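Ribulose-bisphosphate carboxylase (Alicyclobacillus acidocaldarius subsp. acidocaldarius, PDB 4NAS) belongs to the RuBisCO large-chain family, pairing an N-terminal domain with a TIM-barrel domain that carries a calcium ion in this structure. Local coordinates at residues 147-152 with 194-199; 167-172 with 201-206; 182-187 with 225-230; 304-309 with 345-350; 381-386 with 396-401. One frame throughout, in Å; residues are numbered along the deposited sequence.

Contact 1 of 5, residues 147-152 with 194-199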
# COMPACT_ATOMS: atom_id res chain seq x y z
N SER B 147 -9.87 -8.38 24.19
CA SER B 147 -8.54 -8.74 24.70
C SER B 147 -7.63 -9.19 23.53
O SER B 147 -8.11 -9.65 22.49
CB SER B 147 -8.63 -9.82 25.80
OG SER B 147 -7.37 -10.06 26.43
N ILE B 148 -6.32 -8.99 23.67
CA ILE B 148 -5.38 -9.42 22.63
C ILE B 148 -4.39 -10.43 23.19
O ILE B 148 -3.81 -10.20 24.24
CB ILE B 148 -4.57 -8.22 22.09
CG1 ILE B 148 -5.51 -7.10 21.62
CG2 ILE B 148 -3.62 -8.68 20.99
CD1 ILE B 148 -4.91 -5.71 21.64
N PHE B 149 -4.20 -11.55 22.48
CA PHE B 149 -3.18 -12.54 22.83
C PHE B 149 -1.84 -11.89 23.11
O PHE B 149 -1.34 -11.12 22.31
CB PHE B 149 -3.00 -13.57 21.71
CG PHE B 149 -3.91 -14.74 21.81
CD1 PHE B 149 -5.21 -14.66 21.33
CD2 PHE B 149 -3.49 -15.92 22.40
CE1 PHE B 149 -6.06 -15.75 21.44
CE2 PHE B 149 -4.34 -17.00 22.50
CZ PHE B 149 -5.62 -16.92 22.02
N LYS B 150 -1.24 -12.21 24.25
CA LYS B 150 0.06 -11.61 24.55
C LYS B 150 1.19 -12.33 23.79
O LYS B 150 2.25 -11.73 23.51
CB LYS B 150 0.32 -11.59 26.06
CG LYS B 150 0.58 -12.95 26.70
CD LYS B 150 0.69 -12.81 28.20
CE LYS B 150 0.96 -14.15 28.87
NZ LYS B 150 0.65 -14.10 30.32
N ALA B 151 0.95 -13.59 23.42
CA ALA B 151 1.97 -14.45 22.80
C ALA B 151 1.33 -15.52 21.92
O ALA B 151 0.39 -16.20 22.36
CB ALA B 151 2.83 -15.10 23.87
N CYS B 152 1.83 -15.69 20.70
CA CYS B 152 1.23 -16.63 19.75
C CYS B 152 2.25 -17.59 19.13
O CYS B 152 2.21 -18.81 19.37
CB CYS B 152 0.52 -15.87 18.63
SG CYS B 152 -0.81 -14.78 19.20
N ARG B 194 -11.89 -23.72 15.60
CA ARG B 194 -12.60 -24.88 16.15
C ARG B 194 -12.39 -25.00 17.65
O ARG B 194 -13.35 -25.15 18.41
CB ARG B 194 -12.14 -26.17 15.49
CG ARG B 194 -12.64 -26.39 14.07
CD ARG B 194 -12.58 -27.87 13.69
NE ARG B 194 -12.70 -28.07 12.25
CZ ARG B 194 -11.68 -27.97 11.39
NH1 ARG B 194 -10.46 -27.69 11.83
NH2 ARG B 194 -11.88 -28.17 10.10
N ALA B 195 -11.13 -24.92 18.07
CA ALA B 195 -10.74 -25.18 19.45
C ALA B 195 -11.20 -24.10 20.43
O ALA B 195 -11.70 -24.42 21.51
CB ALA B 195 -9.23 -25.37 19.54
N TYR B 196 -11.01 -22.84 20.05
CA TYR B 196 -11.41 -21.73 20.91
C TYR B 196 -12.93 -21.68 21.04
O TYR B 196 -13.46 -21.21 22.04
CB TYR B 196 -10.89 -20.37 20.39
CG TYR B 196 -9.37 -20.23 20.27
CD1 TYR B 196 -8.51 -21.30 20.54
CD2 TYR B 196 -8.81 -19.02 19.89
CE1 TYR B 196 -7.14 -21.16 20.41
CE2 TYR B 196 -7.45 -18.87 19.76
CZ TYR B 196 -6.62 -19.93 20.02
OH TYR B 196 -5.27 -19.75 19.88
N ALA B 197 -13.63 -22.15 20.01
CA ALA B 197 -15.08 -22.29 20.08
C ALA B 197 -15.50 -23.18 21.25
O ALA B 197 -16.36 -22.79 22.05
CB ALA B 197 -15.62 -22.84 18.77
N ALA B 198 -14.91 -24.36 21.35
CA ALA B 198 -15.27 -25.29 22.41
C ALA B 198 -14.94 -24.73 23.80
O ALA B 198 -15.76 -24.81 24.71
CB ALA B 198 -14.61 -26.65 22.20
N LYS B 199 -13.75 -24.15 23.94
CA LYS B 199 -13.32 -23.60 25.23
C LYS B 199 -14.29 -22.50 25.64
O LYS B 199 -14.72 -22.44 26.79
CB LYS B 199 -11.90 -23.05 25.12
CG LYS B 199 -11.26 -22.64 26.43
CD LYS B 199 -11.05 -23.84 27.38
CE LYS B 199 -10.08 -23.47 28.51
NZ LYS B 199 -10.37 -24.20 29.79

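Contact 2 of 5, residues 167-172 with 201-206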
# COMPACT_ATOMS: atom_id res chain seq x y z
N GLN B 167 -8.28 -15.32 29.07
CA GLN B 167 -8.96 -14.10 28.62
C GLN B 167 -10.48 -14.20 28.71
O GLN B 167 -11.13 -13.29 29.25
CB GLN B 167 -8.52 -13.71 27.21
CG GLN B 167 -7.11 -13.14 27.16
CD GLN B 167 -6.51 -13.22 25.78
OE1 GLN B 167 -6.33 -12.19 25.09
NE2 GLN B 167 -6.19 -14.43 25.35
N ALA B 168 -11.05 -15.30 28.24
CA ALA B 168 -12.50 -15.46 28.20
C ALA B 168 -13.08 -15.56 29.61
O ALA B 168 -14.23 -15.17 29.86
CB ALA B 168 -12.88 -16.69 27.37
N GLU B 169 -12.29 -16.05 30.55
CA GLU B 169 -12.78 -16.16 31.92
C GLU B 169 -13.01 -14.79 32.54
O GLU B 169 -13.70 -14.67 33.55
CB GLU B 169 -11.88 -17.09 32.75
CG GLU B 169 -12.20 -18.55 32.43
CD GLU B 169 -11.37 -19.56 33.19
OE1 GLU B 169 -10.14 -19.37 33.31
OE2 GLU B 169 -11.97 -20.56 33.65
N GLY B 170 -12.45 -13.75 31.91
CA GLY B 170 -12.71 -12.38 32.32
C GLY B 170 -13.99 -11.78 31.73
O GLY B 170 -14.26 -10.60 31.93
N GLY B 171 -14.77 -12.59 31.01
CA GLY B 171 -16.03 -12.15 30.45
C GLY B 171 -15.96 -11.32 29.17
O GLY B 171 -16.97 -10.76 28.71
N VAL B 172 -14.78 -11.21 28.58
CA VAL B 172 -14.63 -10.38 27.37
C VAL B 172 -15.51 -10.84 26.20
O VAL B 172 -15.80 -12.03 26.06
CB VAL B 172 -13.17 -10.30 26.92
CG1 VAL B 172 -12.29 -9.78 28.06
CG2 VAL B 172 -12.69 -11.67 26.45
N ASP B 201 -17.36 -22.25 24.89
CA ASP B 201 -18.62 -22.87 25.29
C ASP B 201 -18.57 -23.32 26.75
O ASP B 201 -19.51 -23.09 27.51
CB ASP B 201 -18.94 -24.05 24.38
CG ASP B 201 -19.52 -23.61 23.05
OD1 ASP B 201 -20.12 -22.52 22.99
OD2 ASP B 201 -19.38 -24.36 22.06
N GLU B 202 -17.48 -23.97 27.12
CA GLU B 202 -17.25 -24.37 28.49
C GLU B 202 -17.31 -23.15 29.42
O GLU B 202 -18.03 -23.16 30.41
CB GLU B 202 -15.88 -25.05 28.60
CG GLU B 202 -15.43 -25.37 30.01
CD GLU B 202 -13.99 -25.85 30.05
OE1 GLU B 202 -13.62 -26.72 29.23
OE2 GLU B 202 -13.21 -25.34 30.89
N ILE B 203 -16.57 -22.10 29.07
CA ILE B 203 -16.44 -20.94 29.94
C ILE B 203 -17.75 -20.14 30.12
O ILE B 203 -18.03 -19.59 31.20
CB ILE B 203 -15.27 -20.05 29.49
CG1 ILE B 203 -13.95 -20.75 29.82
CG2 ILE B 203 -15.29 -18.70 30.16
CD1 ILE B 203 -12.75 -20.06 29.21
N ALA B 204 -18.58 -20.11 29.08
CA ALA B 204 -19.85 -19.38 29.12
C ALA B 204 -20.76 -19.88 30.24
O ALA B 204 -21.64 -19.14 30.70
CB ALA B 204 -20.57 -19.48 27.78
N GLN B 205 -20.55 -21.11 30.69
CA GLN B 205 -21.35 -21.69 31.76
C GLN B 205 -21.11 -21.02 33.11
O GLN B 205 -21.94 -21.12 34.01
CB GLN B 205 -21.15 -23.20 31.82
CG GLN B 205 -21.80 -23.93 30.67
CD GLN B 205 -21.94 -25.42 30.91
OE1 GLN B 205 -23.04 -25.98 30.83
NE2 GLN B 205 -20.83 -26.08 31.21
N ARG B 206 -19.97 -20.34 33.25
CA ARG B 206 -19.68 -19.58 34.46
C ARG B 206 -19.84 -18.09 34.20
O ARG B 206 -20.37 -17.36 35.03
CB ARG B 206 -18.24 -19.85 34.93
CG ARG B 206 -17.53 -20.96 34.19
CD ARG B 206 -16.08 -21.07 34.65
NE ARG B 206 -15.42 -22.25 34.12
CZ ARG B 206 -14.21 -22.66 34.48
NH1 ARG B 206 -13.52 -21.98 35.38
NH2 ARG B 206 -13.69 -23.76 33.95

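Contact 3 of 5, residues 182-187 with 225-230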
# COMPACT_ATOMS: atom_id res chain seq x y z
N PHE B 182 1.53 -15.36 11.97
CA PHE B 182 1.46 -15.89 10.61
C PHE B 182 1.82 -17.39 10.47
O PHE B 182 1.21 -18.09 9.66
CB PHE B 182 2.33 -15.06 9.65
CG PHE B 182 1.81 -13.68 9.44
CD1 PHE B 182 0.75 -13.46 8.58
CD2 PHE B 182 2.40 -12.59 10.07
CE1 PHE B 182 0.27 -12.19 8.37
CE2 PHE B 182 1.91 -11.30 9.86
CZ PHE B 182 0.85 -11.10 9.02
N THR B 183 2.78 -17.87 11.25
CA THR B 183 3.16 -19.29 11.17
C THR B 183 2.01 -20.26 11.51
O THR B 183 1.33 -20.12 12.53
CB THR B 183 4.38 -19.64 12.06
OG1 THR B 183 4.52 -21.07 12.14
CG2 THR B 183 4.21 -19.10 13.47
N GLU B 184 1.82 -21.25 10.64
CA GLU B 184 0.80 -22.27 10.88
C GLU B 184 1.45 -23.59 11.29
O GLU B 184 0.89 -24.66 11.05
CB GLU B 184 -0.08 -22.45 9.64
CG GLU B 184 -0.65 -21.13 9.10
CD GLU B 184 -1.52 -21.31 7.86
OE1 GLU B 184 -2.11 -22.40 7.69
OE2 GLU B 184 -1.62 -20.36 7.05
N ALA B 185 2.61 -23.53 11.93
CA ALA B 185 3.36 -24.74 12.28
C ALA B 185 2.83 -25.49 13.50
O ALA B 185 2.99 -26.69 13.62
CB ALA B 185 4.84 -24.42 12.47
N TYR B 186 2.20 -24.77 14.42
CA TYR B 186 1.74 -25.40 15.65
C TYR B 186 0.22 -25.43 15.72
O TYR B 186 -0.37 -26.35 16.30
CB TYR B 186 2.34 -24.68 16.86
CG TYR B 186 3.84 -24.49 16.71
CD1 TYR B 186 4.72 -25.54 16.98
CD2 TYR B 186 4.36 -23.29 16.26
CE1 TYR B 186 6.09 -25.37 16.83
CE2 TYR B 186 5.72 -23.12 16.10
CZ TYR B 186 6.59 -24.16 16.39
OH TYR B 186 7.94 -23.97 16.22
N ALA B 187 -0.42 -24.44 15.11
CA ALA B 187 -1.88 -24.39 15.10
C ALA B 187 -2.35 -23.56 13.92
O ALA B 187 -2.11 -22.36 13.86
CB ALA B 187 -2.41 -23.81 16.40
N ARG B 225 -10.22 -15.48 -0.15
CA ARG B 225 -11.67 -15.39 -0.03
C ARG B 225 -12.26 -16.76 0.37
O ARG B 225 -13.17 -16.85 1.22
CB ARG B 225 -12.29 -14.83 -1.32
CG ARG B 225 -13.55 -13.98 -1.10
CD ARG B 225 -13.92 -13.16 -2.34
NE ARG B 225 -14.11 -14.03 -3.50
CZ ARG B 225 -14.60 -13.63 -4.67
NH1 ARG B 225 -14.96 -12.37 -4.85
NH2 ARG B 225 -14.73 -14.50 -5.66
N GLU B 226 -11.73 -17.83 -0.21
CA GLU B 226 -12.14 -19.17 0.21
C GLU B 226 -11.78 -19.44 1.68
O GLU B 226 -12.58 -20.01 2.42
CB GLU B 226 -11.52 -20.24 -0.70
CG GLU B 226 -11.96 -21.68 -0.36
CD GLU B 226 -13.47 -21.90 -0.52
OE1 GLU B 226 -14.09 -21.21 -1.36
OE2 GLU B 226 -14.04 -22.76 0.19
N ARG B 227 -10.60 -19.01 2.11
CA ARG B 227 -10.24 -19.20 3.51
C ARG B 227 -11.17 -18.40 4.44
O ARG B 227 -11.58 -18.90 5.49
CB ARG B 227 -8.77 -18.87 3.80
CG ARG B 227 -8.37 -19.25 5.24
CD ARG B 227 -6.87 -19.17 5.54
NE ARG B 227 -6.38 -20.37 6.23
CZ ARG B 227 -5.09 -20.62 6.45
NH1 ARG B 227 -4.18 -19.75 6.04
NH2 ARG B 227 -4.72 -21.71 7.08
N ALA B 228 -11.48 -17.17 4.06
CA ALA B 228 -12.39 -16.33 4.84
C ALA B 228 -13.75 -17.02 5.00
O ALA B 228 -14.39 -16.96 6.07
CB ALA B 228 -12.58 -14.99 4.14
N ARG B 229 -14.18 -17.68 3.94
CA ARG B 229 -15.46 -18.38 3.93
C ARG B 229 -15.43 -19.56 4.88
O ARG B 229 -16.39 -19.81 5.61
CB ARG B 229 -15.81 -18.89 2.53
CG ARG B 229 -16.09 -17.83 1.48
CD ARG B 229 -16.57 -18.51 0.20
NE ARG B 229 -16.66 -17.62 -0.95
CZ ARG B 229 -15.93 -17.76 -2.05
NH1 ARG B 229 -16.08 -16.90 -3.06
NH2 ARG B 229 -15.07 -18.76 -2.15
N ARG B 230 -14.32 -20.31 4.86
CA ARG B 230 -14.20 -21.49 5.70
C ARG B 230 -14.19 -21.07 7.15
O ARG B 230 -14.86 -21.69 7.98
CB ARG B 230 -12.92 -22.28 5.39
CG ARG B 230 -12.88 -22.93 4.02
CD ARG B 230 -11.75 -23.95 3.95
NE ARG B 230 -10.47 -23.41 4.43
CZ ARG B 230 -9.49 -23.00 3.63
NH1 ARG B 230 -8.36 -22.53 4.16
NH2 ARG B 230 -9.62 -23.06 2.31

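Contact 4 of 5, residues 304-309 with 345-350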
# COMPACT_ATOMS: atom_id res chain seq x y z
N SER B 304 -4.99 5.58 19.67
CA SER B 304 -5.80 6.48 20.52
C SER B 304 -5.06 7.77 20.81
O SER B 304 -3.85 7.87 20.58
CB SER B 304 -6.13 5.84 21.87
OG SER B 304 -4.99 5.86 22.74
N MSE B 305 -5.78 8.75 21.38
CA MSE B 305 -5.19 10.01 21.76
C MSE B 305 -4.49 9.84 23.10
O MSE B 305 -3.98 10.82 23.65
CB MSE B 305 -6.27 11.09 21.88
CG MSE B 305 -6.72 11.68 20.55
SE MSE B 305 -5.26 12.65 19.72
CE MSE B 305 -5.46 14.33 20.71
N TYR B 306 -4.46 8.61 23.60
CA TYR B 306 -3.95 8.32 24.95
C TYR B 306 -2.62 7.52 24.99
O TYR B 306 -2.07 7.25 26.07
CB TYR B 306 -5.07 7.68 25.80
CG TYR B 306 -6.27 8.61 25.87
CD1 TYR B 306 -6.20 9.79 26.59
CD2 TYR B 306 -7.42 8.36 25.14
CE1 TYR B 306 -7.27 10.69 26.62
CE2 TYR B 306 -8.49 9.25 25.15
CZ TYR B 306 -8.41 10.41 25.91
OH TYR B 306 -9.46 11.31 25.95
N GLY B 307 -2.10 7.15 23.84
CA GLY B 307 -0.83 6.44 23.77
C GLY B 307 0.34 7.38 23.58
O GLY B 307 0.16 8.60 23.57
N SER B 308 1.54 6.83 23.41
CA SER B 308 2.77 7.63 23.33
C SER B 308 2.81 8.50 22.09
O SER B 308 3.30 9.62 22.10
CB SER B 308 4.00 6.71 23.34
OG SER B 308 4.02 5.88 24.48
N VAL B 309 2.29 7.94 21.00
CA VAL B 309 2.25 8.62 19.72
C VAL B 309 0.81 8.59 19.23
O VAL B 309 0.25 7.51 19.04
CB VAL B 309 3.16 7.91 18.70
CG1 VAL B 309 3.01 8.55 17.32
CG2 VAL B 309 4.62 7.89 19.18
N VAL B 345 -11.86 4.42 31.23
CA VAL B 345 -13.22 4.13 30.75
C VAL B 345 -14.23 5.30 30.75
O VAL B 345 -14.93 5.49 29.75
CB VAL B 345 -13.83 2.84 31.36
CG1 VAL B 345 -15.33 2.77 31.11
CG2 VAL B 345 -13.15 1.61 30.78
N PRO B 346 -14.31 6.07 31.84
CA PRO B 346 -15.26 7.19 31.81
C PRO B 346 -14.90 8.25 30.76
O PRO B 346 -15.80 8.82 30.15
CB PRO B 346 -15.13 7.80 33.21
CG PRO B 346 -14.64 6.69 34.07
CD PRO B 346 -13.70 5.92 33.18
N ARG B 347 -13.62 8.52 30.58
CA ARG B 347 -13.18 9.44 29.54
C ARG B 347 -13.54 8.87 28.20
O ARG B 347 -13.98 9.60 27.29
CB ARG B 347 -11.67 9.71 29.63
CG ARG B 347 -11.12 10.57 28.49
CD ARG B 347 -11.90 11.90 28.31
NE ARG B 347 -11.49 12.91 29.28
CZ ARG B 347 -10.43 13.70 29.12
NH1 ARG B 347 -10.12 14.59 30.05
NH2 ARG B 347 -9.67 13.58 28.03
N LEU B 348 -13.37 7.56 28.05
CA LEU B 348 -13.71 6.92 26.78
C LEU B 348 -15.20 6.99 26.47
O LEU B 348 -15.58 7.14 25.31
CB LEU B 348 -13.16 5.49 26.72
CG LEU B 348 -11.63 5.45 26.57
CD1 LEU B 348 -11.06 4.05 26.81
CD2 LEU B 348 -11.20 6.00 25.19
N TYR B 349 -16.04 6.91 27.50
CA TYR B 349 -17.48 7.10 27.30
C TYR B 349 -17.76 8.50 26.77
O TYR B 349 -18.62 8.70 25.91
CB TYR B 349 -18.22 6.93 28.62
CG TYR B 349 -18.78 5.55 28.88
CD1 TYR B 349 -18.00 4.57 29.48
CD2 TYR B 349 -20.11 5.24 28.59
CE1 TYR B 349 -18.51 3.31 29.76
CE2 TYR B 349 -20.63 3.98 28.87
CZ TYR B 349 -19.82 3.03 29.45
OH TYR B 349 -20.31 1.77 29.73
N GLN B 350 -17.03 9.48 27.28
CA GLN B 350 -17.23 10.86 26.88
C GLN B 350 -16.74 11.11 25.47
O GLN B 350 -17.42 11.77 24.69
CB GLN B 350 -16.56 11.80 27.88
CG GLN B 350 -17.26 11.80 29.21
CD GLN B 350 -16.51 12.57 30.25
OE1 GLN B 350 -15.30 12.74 30.15
NE2 GLN B 350 -17.22 13.05 31.25

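Contact 5 of 5, residues 381-386 with 396-401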
# COMPACT_ATOMS: atom_id res chain seq x y z
N ALA B 381 -15.70 -0.95 35.75
CA ALA B 381 -15.74 0.45 35.34
C ALA B 381 -16.96 0.76 34.49
O ALA B 381 -17.56 1.83 34.61
CB ALA B 381 -14.46 0.81 34.59
N ILE B 382 -17.31 -0.16 33.60
CA ILE B 382 -18.55 -0.04 32.83
C ILE B 382 -19.73 0.07 33.80
O ILE B 382 -20.58 0.95 33.66
CB ILE B 382 -18.72 -1.21 31.84
CG1 ILE B 382 -17.77 -1.01 30.65
CG2 ILE B 382 -20.19 -1.34 31.39
CD1 ILE B 382 -17.86 -2.09 29.56
N TRP B 383 -19.76 -0.80 34.79
CA TRP B 383 -20.80 -0.74 35.82
C TRP B 383 -20.84 0.61 36.53
O TRP B 383 -21.91 1.18 36.74
CB TRP B 383 -20.64 -1.87 36.85
CG TRP B 383 -21.75 -1.86 37.87
CD1 TRP B 383 -22.92 -2.56 37.82
CD2 TRP B 383 -21.79 -1.11 39.09
NE1 TRP B 383 -23.69 -2.29 38.92
CE2 TRP B 383 -23.02 -1.40 39.72
CE3 TRP B 383 -20.91 -0.21 39.71
CZ2 TRP B 383 -23.39 -0.84 40.94
CZ3 TRP B 383 -21.28 0.35 40.92
CH2 TRP B 383 -22.51 0.04 41.52
N ALA B 384 -19.67 1.11 36.90
CA ALA B 384 -19.60 2.35 37.66
C ALA B 384 -20.21 3.48 36.85
O ALA B 384 -21.04 4.24 37.35
CB ALA B 384 -18.17 2.67 38.07
N VAL B 385 -19.80 3.57 35.59
CA VAL B 385 -20.31 4.62 34.70
C VAL B 385 -21.82 4.55 34.54
O VAL B 385 -22.51 5.57 34.65
CB VAL B 385 -19.68 4.53 33.31
CG1 VAL B 385 -20.37 5.52 32.36
CG2 VAL B 385 -18.20 4.81 33.37
N GLU B 386 -22.32 3.35 34.27
CA GLU B 386 -23.75 3.13 34.08
C GLU B 386 -24.56 3.57 35.29
O GLU B 386 -25.71 3.98 35.15
CB GLU B 386 -24.04 1.66 33.79
CG GLU B 386 -23.65 1.20 32.39
CD GLU B 386 -24.04 -0.25 32.14
OE1 GLU B 386 -24.62 -0.87 33.06
OE2 GLU B 386 -23.76 -0.78 31.04
N LYS B 396 -14.45 0.17 45.93
CA LYS B 396 -14.56 -0.31 47.30
C LYS B 396 -15.16 -1.71 47.39
O LYS B 396 -14.78 -2.48 48.25
CB LYS B 396 -15.32 0.68 48.19
CG LYS B 396 -14.55 1.96 48.56
CD LYS B 396 -15.13 2.68 49.77
CE LYS B 396 -16.56 3.18 49.55
NZ LYS B 396 -17.14 3.76 50.82
N ASP B 397 -16.07 -2.06 46.49
CA ASP B 397 -16.67 -3.40 46.50
C ASP B 397 -16.17 -4.32 45.38
O ASP B 397 -16.63 -5.46 45.26
CB ASP B 397 -18.19 -3.32 46.41
CG ASP B 397 -18.80 -2.56 47.56
OD1 ASP B 397 -18.77 -3.07 48.71
OD2 ASP B 397 -19.33 -1.46 47.32
N ARG B 398 -15.25 -3.82 44.55
CA ARG B 398 -14.79 -4.58 43.39
C ARG B 398 -13.26 -4.60 43.31
O ARG B 398 -12.65 -3.66 42.82
CB ARG B 398 -15.38 -3.98 42.11
CG ARG B 398 -16.90 -4.07 42.06
CD ARG B 398 -17.51 -3.02 41.12
NE ARG B 398 -18.97 -3.09 41.18
CZ ARG B 398 -19.70 -2.56 42.15
NH1 ARG B 398 -19.12 -1.91 43.16
NH2 ARG B 398 -21.02 -2.68 42.13
N PRO B 399 -12.64 -5.68 43.82
CA PRO B 399 -11.18 -5.78 43.89
C PRO B 399 -10.48 -5.66 42.53
O PRO B 399 -9.36 -5.18 42.49
CB PRO B 399 -10.95 -7.16 44.52
CG PRO B 399 -12.19 -7.92 44.23
CD PRO B 399 -13.30 -6.91 44.29
N ALA B 400 -11.13 -6.09 41.45
CA ALA B 400 -10.50 -5.98 40.12
C ALA B 400 -10.22 -4.53 39.76
O ALA B 400 -9.08 -4.15 39.49
CB ALA B 400 -11.36 -6.66 39.06
N LEU B 401 -11.28 -3.72 39.77
CA LEU B 401 -11.15 -2.29 39.51
C LEU B 401 -10.15 -1.65 40.47
O LEU B 401 -9.36 -0.80 40.07
CB LEU B 401 -12.51 -1.60 39.66
CG LEU B 401 -12.53 -0.08 39.43
CD1 LEU B 401 -12.05 0.26 38.01
CD2 LEU B 401 -13.90 0.50 39.70

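Contact 1 of 5, residues 147-152 with 194-199
Phe149 and Tyr196 reach toward each other from opposite directions and bring two aromatic rings together between a loop, 147-152, and a helix segment, 194-199, whose backbones stay far apart. At Tyr196, chi1 of -60° sets CG beside the backbone N and opposite the carbonyl carbon, so that CB launches the ring from the helix toward the loop. Contact begins at the far half of the ring. Tyr196 CE2 meets the end of the phenylalanine, 3.5 Å from Phe149 CZ and 3.8 Å from Phe149 CE1. One atom further, Tyr196 CZ lies 3.7 Å from Phe149 CZ. The hydroxyl ends the path beside the same ring, with Tyr196 OH 3.6 Å from Phe149 CZ and 3.9 Å from Phe149 CE2. The planes are tilted by only 22°, yet the ring centroids are 5.6 Å apart. The rings are therefore slid past one another and barely overlap, and the contact is made by dispersion between their leading atoms, without a hydrogen bond across it. The Phe149 side chain is about 8 Å from the bound calcium ion. Helix 157-168 supports both rings: Phe164 stacks on Tyr196 and also touches Phe149, Ala163 packs on Phe149, and Leu160 on Tyr196. The pair thus ties the loop after strand 144-146 to helix 189-207 beside helix 157-168, in the TIM-barrel domain.

Contact 2 of 5, residues 167-172 with 201-206
A chi1 of -78° places CG of Glu169 beside its backbone N, and the chain runs extended from there, so that its methylene passes Ile203 and its carboxylate arrives at Arg206. The arginine starts from an almost eclipsed chi1 of -9°, probably a strained conformer, and then stretches straight to NE. Ile203 fills the apolar half of the contact. Its CD1 sits 3.6 Å from Glu169 CG and 3.8 Å from Ala168 CB, while its CG2 branch rests 3.7 Å from Ala168 O. The Glu169 and Ile203 side chains cross at about a right angle. That same Ala168 carbonyl accepts from the backbone N of Gly171, closing a type I turn from Ala168 to Gly171. Toward the outside Glu169 OE2 lies over one face of the Arg206 guanidinium, 2.7 Å from Arg206 NH1, with carboxylate and guanidinium planes 65° apart. No N-H points at the oxygen, so this salt bridge is a matter of charge alone. Arg206 NH2 has a second acid, Glu202 OE2, 3.5 Å away on its own helix. Glu166, just before the turn, brings another carboxylate close to that of Glu169. The chemistry implies a layered join: a hydrophobic isoleucine wedge beneath, and above it a salt-bridge network whose link across the contact is undirected, and in which one arginine probably offsets the mutual repulsion of several acids.

Contact 3 of 5, residues 182-187 with 225-230
Glu184 and Arg227 reach toward each other from opposite directions across a wide backbone separation, and their charged ends make the whole of the close contact. Glu184 CG lies beside the backbone N (chi1 -51°), and the extended chain beyond it carries the carboxylate to the helix. Arg227 grips it end-on with two nitrogens: NH2 donates to Glu184 OE1 at 2.8 Å, nearly straight at 171°, and NH1 donates to Glu184 OE2, also at 2.8 Å. Both oxygens lie near the guanidinium plane, but the carboxylate is turned 49° from it, so the nitrogens approach from above the acid's own plane. Arg227 is held further by Glu190, which forms a salt bridge to NH2, and by the carbonyl of Thr218, which binds NH1. Away from this grip, exposed Glu226 forms a looser salt bridge within the helix, its hydrogen bond from Arg229 NH2 to OE1 weak and bent. On the loop, Thr183 OG1 accepts from Ala185 N, an ST turn. This is a bidentate arginine-carboxylate pair, joining the loop that follows calcium ligands Asp178 and Glu179 to outer helix 221-233 of the TIM barrel.

Contact 4 of 5, residues 304-309 with 345-350
Tyr306 brings the hydroxyl end of its ring against the folded chain of Arg347, its OH 3.1 Å from Arg347 CG and its CZ 3.7 Å from the same carbon. Bends at chi2 (53°) and chi3 (80°) curl the arginine around the hydroxyl, so the guanidinium returns to the oxygen its own methylenes touch. Arg347 NH2 donates to Tyr306 OH over 3.1 Å at 154°, with the oxygen near the guanidinium plane. Asp351 OD2 also hydrogen-bonds this hydroxyl and is its stronger polar partner, so two groups from helix 345-352 fix the ring's end. Further in, Leu348 CD2 makes a looser apolar contact, 4.2 Å from Tyr306 CE2. At the backbone of the tyrosine, Ser304 OG accepts from Tyr306 N at 2.9 Å, an ST turn that accompanies the type I turn of residues 304-307. The contact joins the loop after strand 299-303 to the helix that follows the adjacent parallel strand, 333-337, a neighbour-to-neighbour link within a TIM barrel.

Contact 5 of 5, residues 381-386 with 396-401
Trp383 and Arg398 stack flat on each other, in the one of two modelled arginine conformers described here, so the stack may be occupied only part of the time. The indole stands out from helix 371-386 with CG anti to the backbone N (chi1 -177°), presenting a face to the segment 396-401. Arg398 runs extended from CG to NE and then turns at chi4 (79°), which swings the guanidinium out of line with its chain and lays it over that face. The two side chains cross at about a right angle, yet their planar ends lie only 22° apart. Arg398 CZ is 3.7 Å from the centroid of the six-membered ring of Trp383, above its face, a cation-pi pair. Arg398 NH2 reaches over the ring, 3.2 Å from both CH2 and CZ2 of Trp383, and Arg398 CZ is 3.5 Å from Trp383 CZ3. The other terminal nitrogen, NH1, donates to the carbonyl of Ala394, which helps to orient the guanidinium. Trp383 also stacks with the ring of His387. Deeper in, Leu401 CD1 rests 4.2 Å from Ala381 CB, with Leu391 touching both residues. Arg398 occupies the N-cap position of helix 399-408, so the stack ties the start of that helix to helix 371-386. Chemically, dispersion and the attraction between a cation and a pi face join the helices on the outer side, while aliphatic carbons do so inside.

All five contacts lie in the TIM-barrel domain. Contact 1 is buried and purely aromatic, whereas contact 3, at the surface, depends on a directed ion pair; both also have residues near the second subunit. Contacts 2, 4 and 5 are intermediate, each combining an inner apolar contact with a polar or charged outer part: an undirected salt bridge, a hydrogen bond to a phenol, and a cation-pi stack. Contacts 1 and 2 share helix 189-207 and touch directly, through a probable hydrogen bond between Ser147 OG and Gln167 OE1. Contacts 4 and 5 abut through apolar packing of Val345 and Tyr349 against Ala381, Ile382 and Val385.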